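Local coordinates for protein 3-keto-5-aminohexanoate cleavage enzyme (Ralstonia eutropha, PDB 3C6C) that probably cleaves 3-keto-5-aminohexanoate or a related beta-keto acid, as members of its metal-dependent TIM-barrel family do, at residues Gln177-Phe188 with Gly203-Val214; Ile98-Leu106 with His135-Leu146. One frame throughout, in Å; residues are numbered along the deposited sequence.

Contact 1: residues Gln177-Phe188 with Gly203-Val214; sequences QELGIKPELEVF and GLIDGVPLFQMV. With EDO (1,2-ethanediol), chain E.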
loop_
_atom_site.group_PDB
_atom_site.type_symbol
_atom_site.label_atom_id
_atom_site.label_comp_id
_atom_site.label_asym_id
_atom_site.label_seq_id
_atom_site.Cartn_x
_atom_site.Cartn_y
_atom_site.Cartn_z
ATOM N N GLN A 177 15.823 31.812 -0.950
ATOM C CA GLN A 177 15.092 32.467 -2.051
ATOM C C GLN A 177 15.810 33.722 -2.479
ATOM O O GLN A 177 16.043 33.970 -3.658
ATOM C CB GLN A 177 13.682 32.877 -1.649
ATOM C CG GLN A 177 12.704 31.742 -1.625
ATOM C CD GLN A 177 11.330 32.220 -1.208
ATOM O OE1 GLN A 177 11.150 32.728 -0.100
ATOM N NE2 GLN A 177 10.353 32.065 -2.095
ATOM N N GLU A 178 16.178 34.493 -1.471
ATOM C CA GLU A 178 16.912 35.766 -1.654
ATOM C C GLU A 178 18.248 35.581 -2.375
ATOM O O GLU A 178 18.638 36.387 -3.219
ATOM C CB GLU A 178 17.148 36.460 -0.297
ATOM C CG GLU A 178 15.869 37.044 0.278
ATOM C CD GLU A 178 15.950 37.467 1.732
ATOM O OE1 GLU A 178 16.944 37.178 2.415
ATOM O OE2 GLU A 178 14.980 38.103 2.200
ATOM N N LEU A 179 18.926 34.500 -2.035
ATOM C CA LEU A 179 20.268 34.185 -2.560
ATOM C C LEU A 179 20.201 33.464 -3.901
ATOM O O LEU A 179 21.214 33.265 -4.579
ATOM C CB LEU A 179 21.051 33.291 -1.577
ATOM C CG LEU A 179 21.554 33.980 -0.290
ATOM C CD1 LEU A 179 22.037 32.919 0.703
ATOM C CD2 LEU A 179 22.633 35.039 -0.585
ATOM N N GLY A 180 19.004 33.033 -4.253
ATOM C CA GLY A 180 18.778 32.308 -5.521
ATOM C C GLY A 180 19.221 30.855 -5.511
ATOM O O GLY A 180 19.522 30.267 -6.545
ATOM N N ILE A 181 19.223 30.287 -4.320
ATOM C CA ILE A 181 19.627 28.899 -4.090
ATOM C C ILE A 181 18.379 28.043 -3.866
ATOM O O ILE A 181 17.491 28.401 -3.082
ATOM C CB ILE A 181 20.581 28.801 -2.861
ATOM C CG1 ILE A 181 21.831 29.684 -3.041
ATOM C CG2 ILE A 181 20.944 27.367 -2.544
ATOM C CD1 ILE A 181 22.668 29.823 -1.762
ATOM N N LYS A 182 18.335 26.898 -4.545
ATOM C CA LYS A 182 17.194 25.979 -4.424
ATOM C C LYS A 182 17.411 25.039 -3.247
ATOM O O LYS A 182 18.447 24.354 -3.180
ATOM C CB LYS A 182 16.950 25.201 -5.730
ATOM C CG LYS A 182 15.700 24.340 -5.698
ATOM C CD LYS A 182 15.372 23.697 -7.063
ATOM C CE LYS A 182 14.845 24.655 -8.045
ATOM N NZ LYS A 182 13.577 25.310 -7.596
ATOM N N PRO A 183 16.472 25.021 -2.280
ATOM C CA PRO A 183 16.644 24.014 -1.241
ATOM C C PRO A 183 16.249 22.616 -1.675
ATOM O O PRO A 183 15.265 22.414 -2.405
ATOM C CB PRO A 183 15.688 24.484 -0.138
ATOM C CG PRO A 183 14.560 25.164 -0.894
ATOM C CD PRO A 183 15.236 25.819 -2.081
ATOM N N GLU A 184 17.068 21.670 -1.232
ATOM C CA GLU A 184 16.718 20.251 -1.185
ATOM C C GLU A 184 16.182 19.940 0.200
ATOM O O GLU A 184 16.902 19.928 1.204
ATOM C CB GLU A 184 17.915 19.367 -1.529
ATOM C CG GLU A 184 17.540 17.905 -1.718
ATOM C CD GLU A 184 18.744 17.071 -2.079
ATOM O OE1 GLU A 184 19.678 16.981 -1.234
ATOM O OE2 GLU A 184 18.732 16.499 -3.193
ATOM N N LEU A 185 14.876 19.717 0.231
ATOM C CA LEU A 185 14.141 19.526 1.476
ATOM C C LEU A 185 14.285 18.083 1.903
ATOM O O LEU A 185 13.668 17.166 1.329
ATOM C CB LEU A 185 12.649 19.878 1.306
ATOM C CG LEU A 185 12.333 21.258 0.730
ATOM C CD1 LEU A 185 10.836 21.380 0.463
ATOM C CD2 LEU A 185 12.855 22.374 1.653
ATOM N N GLU A 186 15.103 17.908 2.932
ATOM C CA GLU A 186 15.425 16.583 3.466
ATOM C C GLU A 186 14.404 16.195 4.535
ATOM O O GLU A 186 14.232 16.869 5.553
ATOM C CB GLU A 186 16.840 16.511 4.044
ATOM C CG GLU A 186 17.954 17.277 3.299
ATOM C CD GLU A 186 18.311 16.765 1.919
ATOM O OE1 GLU A 186 17.868 15.657 1.529
ATOM O OE2 GLU A 186 19.081 17.491 1.215
ATOM N N VAL A 187 13.746 15.079 4.262
ATOM C CA VAL A 187 12.628 14.575 5.084
ATOM C C VAL A 187 12.851 13.176 5.648
ATOM O O VAL A 187 13.414 12.280 4.996
ATOM C CB VAL A 187 11.279 14.653 4.284
ATOM C CG1 VAL A 187 11.009 16.109 3.799
ATOM C CG2 VAL A 187 11.242 13.619 3.108
ATOM N N PHE A 188 12.438 13.025 6.909
ATOM C CA PHE A 188 12.658 11.795 7.688
ATOM C C PHE A 188 11.369 11.110 8.095
ATOM O O PHE A 188 11.382 10.076 8.769
ATOM C CB PHE A 188 13.478 12.107 8.947
ATOM C CG PHE A 188 14.885 12.585 8.670
ATOM C CD1 PHE A 188 15.119 13.885 8.248
ATOM C CD2 PHE A 188 15.964 11.757 8.880
ATOM C CE1 PHE A 188 16.400 14.330 8.022
ATOM C CE2 PHE A 188 17.259 12.206 8.655
ATOM C CZ PHE A 188 17.463 13.486 8.233
ATOM N N GLY A 203 4.622 30.446 0.232
ATOM C CA GLY A 203 5.395 31.175 -0.764
ATOM C C GLY A 203 6.881 31.205 -0.487
ATOM O O GLY A 203 7.566 32.124 -0.886
ATOM N N LEU A 204 7.386 30.172 0.177
ATOM C CA LEU A 204 8.781 30.161 0.624
ATOM C C LEU A 204 9.658 29.220 -0.189
ATOM O O LEU A 204 10.856 29.115 0.049
ATOM C CB LEU A 204 8.864 29.823 2.111
ATOM C CG LEU A 204 8.426 30.905 3.095
ATOM C CD1 LEU A 204 8.382 30.358 4.500
ATOM C CD2 LEU A 204 9.373 32.080 3.012
ATOM N N ILE A 205 9.041 28.611 -1.193
ATOM C CA ILE A 205 9.727 27.644 -2.089
ATOM C C ILE A 205 9.473 27.980 -3.554
ATOM O O ILE A 205 8.379 27.820 -4.074
ATOM C CB ILE A 205 9.279 26.171 -1.821
ATOM C CG1 ILE A 205 9.463 25.762 -0.340
ATOM C CG2 ILE A 205 9.983 25.185 -2.780
ATOM C CD1 ILE A 205 10.901 25.527 0.130
ATOM N N ASP A 206 10.522 28.452 -4.204
ATOM C CA ASP A 206 10.473 28.842 -5.612
ATOM C C ASP A 206 10.524 27.698 -6.622
ATOM O O ASP A 206 11.185 26.671 -6.455
ATOM C CB ASP A 206 11.607 29.800 -5.933
ATOM C CG ASP A 206 11.459 31.163 -5.238
ATOM O OD1 ASP A 206 10.407 31.445 -4.606
ATOM O OD2 ASP A 206 12.424 31.938 -5.342
ATOM N N GLY A 207 9.818 27.924 -7.712
ATOM C CA GLY A 207 9.876 27.026 -8.859
ATOM C C GLY A 207 9.515 25.590 -8.551
ATOM O O GLY A 207 8.568 25.291 -7.798
ATOM N N VAL A 208 10.314 24.703 -9.129
ATOM C CA VAL A 208 10.184 23.254 -8.898
ATOM C C VAL A 208 10.672 22.913 -7.475
ATOM O O VAL A 208 11.848 23.068 -7.175
ATOM C CB VAL A 208 10.984 22.398 -9.950
ATOM C CG1 VAL A 208 10.882 20.875 -9.631
ATOM C CG2 VAL A 208 10.499 22.650 -11.348
ATOM N N PRO A 209 9.776 22.422 -6.605
ATOM C CA PRO A 209 10.229 21.989 -5.287
ATOM C C PRO A 209 11.009 20.687 -5.352
ATOM O O PRO A 209 10.698 19.810 -6.145
ATOM C CB PRO A 209 8.925 21.739 -4.525
ATOM C CG PRO A 209 7.851 22.269 -5.386
ATOM C CD PRO A 209 8.339 22.196 -6.781
ATOM N N LEU A 210 12.005 20.610 -4.482
ATOM C CA LEU A 210 12.885 19.425 -4.349
ATOM C C LEU A 210 12.770 18.801 -2.981
ATOM O O LEU A 210 13.094 19.419 -1.966
ATOM C CB LEU A 210 14.362 19.815 -4.531
ATOM C CG LEU A 210 14.793 20.593 -5.748
ATOM C CD1 LEU A 210 16.323 20.740 -5.723
ATOM C CD2 LEU A 210 14.296 19.920 -7.049
ATOM N N PHE A 211 12.344 17.546 -2.979
ATOM C CA PHE A 211 12.216 16.753 -1.757
ATOM C C PHE A 211 13.155 15.531 -1.849
ATOM O O PHE A 211 13.291 14.893 -2.897
ATOM C CB PHE A 211 10.810 16.204 -1.550
ATOM C CG PHE A 211 9.770 17.228 -1.159
ATOM C CD1 PHE A 211 9.208 18.046 -2.109
ATOM C CD2 PHE A 211 9.296 17.298 0.145
ATOM C CE1 PHE A 211 8.233 18.947 -1.763
ATOM C CE2 PHE A 211 8.311 18.216 0.504
ATOM C CZ PHE A 211 7.784 19.030 -0.458
ATOM N N GLN A 212 13.773 15.218 -0.735
ATOM C CA GLN A 212 14.514 13.957 -0.612
ATOM C C GLN A 212 14.244 13.237 0.681
ATOM O O GLN A 212 14.399 13.775 1.772
ATOM C CB GLN A 212 16.012 14.169 -0.757
ATOM C CG GLN A 212 16.841 12.916 -0.548
ATOM C CD GLN A 212 18.242 13.044 -1.128
ATOM O OE1 GLN A 212 18.564 12.401 -2.130
ATOM N NE2 GLN A 212 19.076 13.887 -0.504
HETATM N N MSE A 213 13.891 11.971 0.533
HETATM C CA MSE A 213 13.705 11.081 1.685
HETATM C C MSE A 213 15.029 10.473 2.122
HETATM O O MSE A 213 15.699 9.778 1.348
HETATM C CB MSE A 213 12.783 9.898 1.354
HETATM C CG MSE A 213 11.521 10.230 0.660
HETATM SE SE MSE A 213 10.648 8.546 0.245
HETATM C CE MSE A 213 9.547 9.258 -0.933
ATOM N N VAL A 214 15.380 10.773 3.362
ATOM C CA VAL A 214 16.453 10.114 4.097
ATOM C C VAL A 214 15.887 8.856 4.745
ATOM O O VAL A 214 15.006 8.923 5.610
ATOM C CB VAL A 214 17.075 11.050 5.188
ATOM C CG1 VAL A 214 18.286 10.357 5.858
ATOM C CG2 VAL A 214 17.491 12.412 4.559
HETATM C C1 EDO E . 22.833 29.870 -7.766
HETATM O O1 EDO E . 23.855 30.167 -8.718
HETATM C C2 EDO E . 22.900 30.816 -6.578
HETATM O O2 EDO E . 22.730 32.167 -7.019
HETATM O O HOH W 1 15.097 32.058 -5.422
HETATM O O HOH W 2 12.802 25.677 -10.280
HETATM O O HOH W 3 12.946 23.177 -3.282
HETATM O O HOH W 4 21.582 15.047 -1.781
HETATM O O HOH W 5 19.818 13.876 -3.833
HETATM O O HOH W 6 12.345 9.693 4.953
#
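Strands 182-187 and 210-214 run parallel, joined by a ladder of backbone hydrogen bonds in which Leu185 and Val187 each use both N and O: Leu185 N to Leu210 O, Gln212 N to Leu185 O, Val187 N to Gln212 O and Val214 N to Val187 O. At the start of strand 210-214, a water bridges Pro183 O and Leu210 N.

Polar side chains hold the loop 203-209 and one face of the sheet. The extended Gln177 brings NE2 between Asp206 OD1 (2.6 Å) and Gly203 O (3.0 Å), the carboxylate oxygen being approached from above its plane. Lys182 folds back at its last two torsions (chi3 -73°, chi4 -60°), which delivers NZ to Val208 O at 2.9 Å, while its CD lies tightly across Leu210 CD1 at 3.4 Å. On the face carrying Glu184, Glu186 and Gln212, Gln212 NE2 donates to Glu186 OE1 at 3.0 Å, on the syn side of the carboxylate and close to the amide plane. Two waters link Glu184 to Gln212. The two carboxylates approach closely, Glu184 OE1 lying 2.6 Å from Glu186 OE2.

Apolar contacts fill the face of Leu185 and Val187. Leu185 CD1 sits over the ring of Phe211 in a CH-pi contact, while its CD2 meets Ile205 CD1 end on at 4.0 Å. Just past strand 182-187, the ring of Phe188 has Val214 CB over one face, 3.9 Å from its centroid.

This pair belongs to a beta-alpha-beta unit of the TIM barrel, whose helix 190-201 packs on Val187 and Ile205. Helix 166-179 borders Pro183 and Leu204, strand 143-147 pairs with the other edge of strand 182-187, and strand 240-244 flanks 210-214 along Gln212, Met213 and Val214.

Contact 2: residues Ile98-Leu106 with His135-Leu146; sequences IVLNLTCGL and HLEDCLPEIASL. With EDO (1,2-ethanediol), chain E.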
loop_
_atom_site.group_PDB
_atom_site.type_symbol
_atom_site.label_atom_id
_atom_site.label_comp_id
_atom_site.label_asym_id
_atom_site.label_seq_id
_atom_site.Cartn_x
_atom_site.Cartn_y
_atom_site.Cartn_z
ATOM N N ILE A 98 29.431 20.164 -12.956
ATOM C CA ILE A 98 28.490 19.399 -12.112
ATOM C C ILE A 98 27.698 20.415 -11.263
ATOM O O ILE A 98 28.246 21.456 -10.850
ATOM C CB ILE A 98 29.245 18.329 -11.248
ATOM C CG1 ILE A 98 28.251 17.367 -10.559
ATOM C CG2 ILE A 98 30.221 19.000 -10.243
ATOM C CD1 ILE A 98 28.877 16.048 -10.101
ATOM N N VAL A 99 26.424 20.124 -11.025
ATOM C CA VAL A 99 25.570 20.976 -10.169
ATOM C C VAL A 99 26.095 20.785 -8.743
ATOM O O VAL A 99 26.367 19.666 -8.334
ATOM C CB VAL A 99 24.059 20.619 -10.268
ATOM C CG1 VAL A 99 23.206 21.507 -9.326
ATOM C CG2 VAL A 99 23.585 20.720 -11.729
ATOM N N LEU A 100 26.268 21.901 -8.037
ATOM C CA LEU A 100 26.719 21.873 -6.641
ATOM C C LEU A 100 25.564 22.010 -5.653
ATOM O O LEU A 100 24.709 22.873 -5.770
ATOM C CB LEU A 100 27.746 22.971 -6.367
ATOM C CG LEU A 100 28.980 23.014 -7.246
ATOM C CD1 LEU A 100 29.890 24.170 -6.862
ATOM C CD2 LEU A 100 29.678 21.667 -7.206
ATOM N N ASN A 101 25.586 21.098 -4.693
ATOM C CA ASN A 101 24.623 21.026 -3.571
ATOM C C ASN A 101 25.420 21.033 -2.262
ATOM O O ASN A 101 26.056 20.047 -1.870
ATOM C CB ASN A 101 23.728 19.778 -3.737
ATOM C CG ASN A 101 22.792 19.521 -2.536
ATOM O OD1 ASN A 101 22.874 20.177 -1.506
ATOM N ND2 ASN A 101 21.914 18.519 -2.673
ATOM N N LEU A 102 25.444 22.187 -1.619
ATOM C CA LEU A 102 26.166 22.314 -0.357
ATOM C C LEU A 102 25.266 21.987 0.818
ATOM O O LEU A 102 24.110 22.392 0.881
ATOM C CB LEU A 102 26.738 23.726 -0.155
ATOM C CG LEU A 102 27.758 24.237 -1.173
ATOM C CD1 LEU A 102 28.328 25.604 -0.699
ATOM C CD2 LEU A 102 28.821 23.198 -1.549
ATOM N N THR A 103 25.822 21.222 1.754
ATOM C CA THR A 103 25.095 20.942 2.976
ATOM C C THR A 103 24.805 22.251 3.717
ATOM O O THR A 103 25.644 23.154 3.815
ATOM C CB THR A 103 25.839 19.968 3.926
ATOM O OG1 THR A 103 24.965 19.644 5.021
ATOM C CG2 THR A 103 27.143 20.606 4.466
ATOM N N CYS A 104 23.590 22.320 4.229
ATOM C CA CYS A 104 23.217 23.376 5.157
ATOM C C CYS A 104 22.448 22.787 6.328
ATOM O O CYS A 104 21.585 23.445 6.910
ATOM C CB CYS A 104 22.416 24.454 4.441
ATOM S SG CYS A 104 22.538 26.065 5.262
ATOM N N GLY A 105 22.767 21.526 6.614
ATOM C CA GLY A 105 22.205 20.769 7.747
ATOM C C GLY A 105 22.873 21.130 9.063
ATOM O O GLY A 105 22.419 20.812 10.167
ATOM N N LEU A 106 23.967 21.834 8.891
ATOM C CA LEU A 106 24.835 22.327 9.996
ATOM C C LEU A 106 24.156 23.296 10.963
ATOM O O LEU A 106 23.206 23.985 10.616
ATOM C CB LEU A 106 26.082 22.995 9.397
ATOM C CG LEU A 106 25.847 24.129 8.360
ATOM C CD1 LEU A 106 25.864 25.533 8.981
ATOM C CD2 LEU A 106 26.872 24.010 7.216
ATOM N N HIS A 135 28.288 30.382 4.487
ATOM C CA HIS A 135 28.976 29.673 3.392
ATOM C C HIS A 135 28.194 29.730 2.092
ATOM O O HIS A 135 28.761 29.754 1.002
ATOM C CB HIS A 135 29.345 28.238 3.777
ATOM C CG HIS A 135 28.175 27.333 3.971
ATOM N ND1 HIS A 135 27.214 27.543 4.942
ATOM C CD2 HIS A 135 27.815 26.197 3.323
ATOM C CE1 HIS A 135 26.318 26.576 4.876
ATOM N NE2 HIS A 135 26.660 25.747 3.906
ATOM N N LEU A 136 26.882 29.802 2.220
ATOM C CA LEU A 136 26.017 29.833 1.047
ATOM C C LEU A 136 26.142 31.196 0.349
ATOM O O LEU A 136 26.164 31.292 -0.867
ATOM C CB LEU A 136 24.560 29.551 1.416
ATOM C CG LEU A 136 24.230 28.179 2.003
ATOM C CD1 LEU A 136 22.694 28.090 2.128
ATOM C CD2 LEU A 136 24.822 27.072 1.123
ATOM N N GLU A 137 26.258 32.221 1.180
ATOM C CA GLU A 137 26.416 33.606 0.717
ATOM C C GLU A 137 27.711 33.706 -0.073
ATOM O O GLU A 137 27.776 34.353 -1.103
ATOM C CB GLU A 137 26.423 34.565 1.891
ATOM C CG GLU A 137 25.102 34.641 2.628
ATOM C CD GLU A 137 25.150 35.498 3.893
ATOM O OE1 GLU A 137 26.243 35.808 4.381
ATOM O OE2 GLU A 137 24.072 35.831 4.405
ATOM N N ASP A 138 28.732 33.015 0.411
ATOM C CA ASP A 138 30.083 33.128 -0.167
ATOM C C ASP A 138 30.193 32.304 -1.450
ATOM O O ASP A 138 30.874 32.693 -2.403
ATOM C CB ASP A 138 31.173 32.598 0.785
ATOM C CG ASP A 138 31.388 33.448 2.043
ATOM O OD1 ASP A 138 30.895 34.612 2.155
ATOM O OD2 ASP A 138 32.091 32.916 2.940
ATOM N N CYS A 139 29.545 31.137 -1.453
ATOM C CA CYS A 139 29.762 30.142 -2.507
ATOM C C CYS A 139 28.698 30.131 -3.595
ATOM O O CYS A 139 28.967 29.730 -4.720
ATOM C CB CYS A 139 29.856 28.735 -1.912
ATOM S SG CYS A 139 31.265 28.450 -0.818
ATOM N N LEU A 140 27.486 30.540 -3.226
ATOM C CA LEU A 140 26.353 30.600 -4.153
ATOM C C LEU A 140 26.189 29.331 -5.012
ATOM O O LEU A 140 26.170 29.395 -6.238
ATOM C CB LEU A 140 26.459 31.842 -5.041
ATOM C CG LEU A 140 26.305 33.179 -4.290
ATOM C CD1 LEU A 140 26.505 34.347 -5.241
ATOM C CD2 LEU A 140 24.931 33.250 -3.579
ATOM N N PRO A 141 26.040 28.154 -4.366
ATOM C CA PRO A 141 25.754 26.932 -5.100
ATOM C C PRO A 141 24.353 26.977 -5.683
ATOM O O PRO A 141 23.534 27.800 -5.282
ATOM C CB PRO A 141 25.797 25.860 -4.011
ATOM C CG PRO A 141 25.357 26.573 -2.800
ATOM C CD PRO A 141 25.957 27.946 -2.903
ATOM N N GLU A 142 24.058 26.090 -6.620
ATOM C CA GLU A 142 22.703 26.070 -7.217
ATOM C C GLU A 142 21.703 25.504 -6.225
ATOM O O GLU A 142 20.539 25.878 -6.194
ATOM C CB GLU A 142 22.653 25.290 -8.543
ATOM C CG GLU A 142 23.238 26.134 -9.669
ATOM C CD GLU A 142 23.581 25.335 -10.894
ATOM O OE1 GLU A 142 24.576 24.570 -10.867
ATOM O OE2 GLU A 142 22.874 25.533 -11.910
ATOM N N ILE A 143 22.205 24.607 -5.403
ATOM C CA ILE A 143 21.363 23.855 -4.457
ATOM C C ILE A 143 22.021 23.827 -3.094
ATOM O O ILE A 143 23.232 23.872 -2.988
ATOM C CB ILE A 143 21.125 22.400 -4.951
ATOM C CG1 ILE A 143 20.437 22.378 -6.322
ATOM C CG2 ILE A 143 20.353 21.577 -3.929
ATOM C CD1 ILE A 143 20.404 20.996 -6.957
ATOM N N ALA A 144 21.210 23.815 -2.050
ATOM C CA ALA A 144 21.703 23.518 -0.680
ATOM C C ALA A 144 20.688 22.685 0.080
ATOM O O ALA A 144 19.485 22.804 -0.137
ATOM C CB ALA A 144 22.054 24.801 0.096
ATOM N N SER A 145 21.206 21.812 0.938
ATOM C CA SER A 145 20.379 20.866 1.707
ATOM C C SER A 145 19.880 21.456 3.018
ATOM O O SER A 145 20.644 22.024 3.819
ATOM C CB SER A 145 21.165 19.581 1.987
ATOM O OG SER A 145 21.593 18.991 0.766
ATOM N N LEU A 146 18.595 21.277 3.226
ATOM C CA LEU A 146 17.869 21.765 4.384
ATOM C C LEU A 146 17.058 20.627 4.995
ATOM O O LEU A 146 16.132 20.098 4.367
ATOM C CB LEU A 146 16.923 22.884 3.962
ATOM C CG LEU A 146 16.322 23.751 5.087
ATOM C CD1 LEU A 146 17.388 24.411 5.920
ATOM C CD2 LEU A 146 15.396 24.780 4.496
HETATM C C1 EDO E . 22.833 29.870 -7.766
HETATM O O1 EDO E . 23.855 30.167 -8.718
HETATM C C2 EDO E . 22.900 30.816 -6.578
HETATM O O2 EDO E . 22.730 32.167 -7.019
HETATM O O HOH W 7 26.045 24.772 -8.640
#
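Leu102 is wedged between helix 135-139 and the turn that follows it. Its CD1 touches Cys139 CB at 3.7 Å, its CG lies 3.7 Å from Pro141 CG, the two side chains crossing at about a right angle, and its CB meets Leu136 CD2. Its backbone is gripped as well: Leu102 N donates to Ile143 O and Leu102 O accepts from Ser145 N, two rungs of the parallel pairing of strands 99-103 and 143-146 that Ile143 N to Leu100 O continues.

Cys104 extends this apolar seam toward His135. With SG anti to the backbone N (chi1 -155°), the sulfur reaches Leu136 CD1 at 3.7 Å and His135 CE1 at 3.8 Å, meeting the imidazole obliquely. Cys104 N makes a weak bond to Ser145 O.

His135 closes the group. Its chi1 of 67° places CG between the backbone N and the carbonyl carbon and turns the ring to the strand, and NE2 donates to Thr103 O at 2.8 Å, in the carbonyl plane. Leu106 CD2 approaches the same ring at CE1 (3.5 Å) from the opposite direction. A helix side chain thus holds the backbone carbonyl of Thr103, whose side chain comes within about 4 Å of the nickel ion. On the sheet face of Asn101 and Ser145, Asn101 OD1 has a weak hydrogen bond with ND1 of His66, a nickel ligand; in one of two conformers of Ser145, its OG lies 2.9 Å from Asn101 OD1, a bond that is not settled.

Strand 64-70 pairs with 99-103 along its other edge. Helix 81-92 covers Leu100 and brings Phe84 against the His135 ring, while Phe176 of helix 166-179 packs on Cys104, Leu136 and Ala144.

Overall arrangement
From the N terminus, after strand 99-103 the chain leaves the barrel wall on an excursion that includes strand 108-113 and short helices; contact 2 closes this loop when the chain returns at 135-146. The chain then passes through strands 151-155 and 158-162 before contact 1 opens in the last turn of helix 166-179, and contact 1 closes a shorter loop around helix 190-201. The two are in series, neither nested nor crossed. Strands 143-147 and 182-187 are neighbours, with backbone bonds such as Glu184 N to Ala144 O (2.9 Å), so together the contacts make four consecutive parallel strands of the barrel wall. An ethanediol bridges Leu179 O and, weakly, Leu140 O.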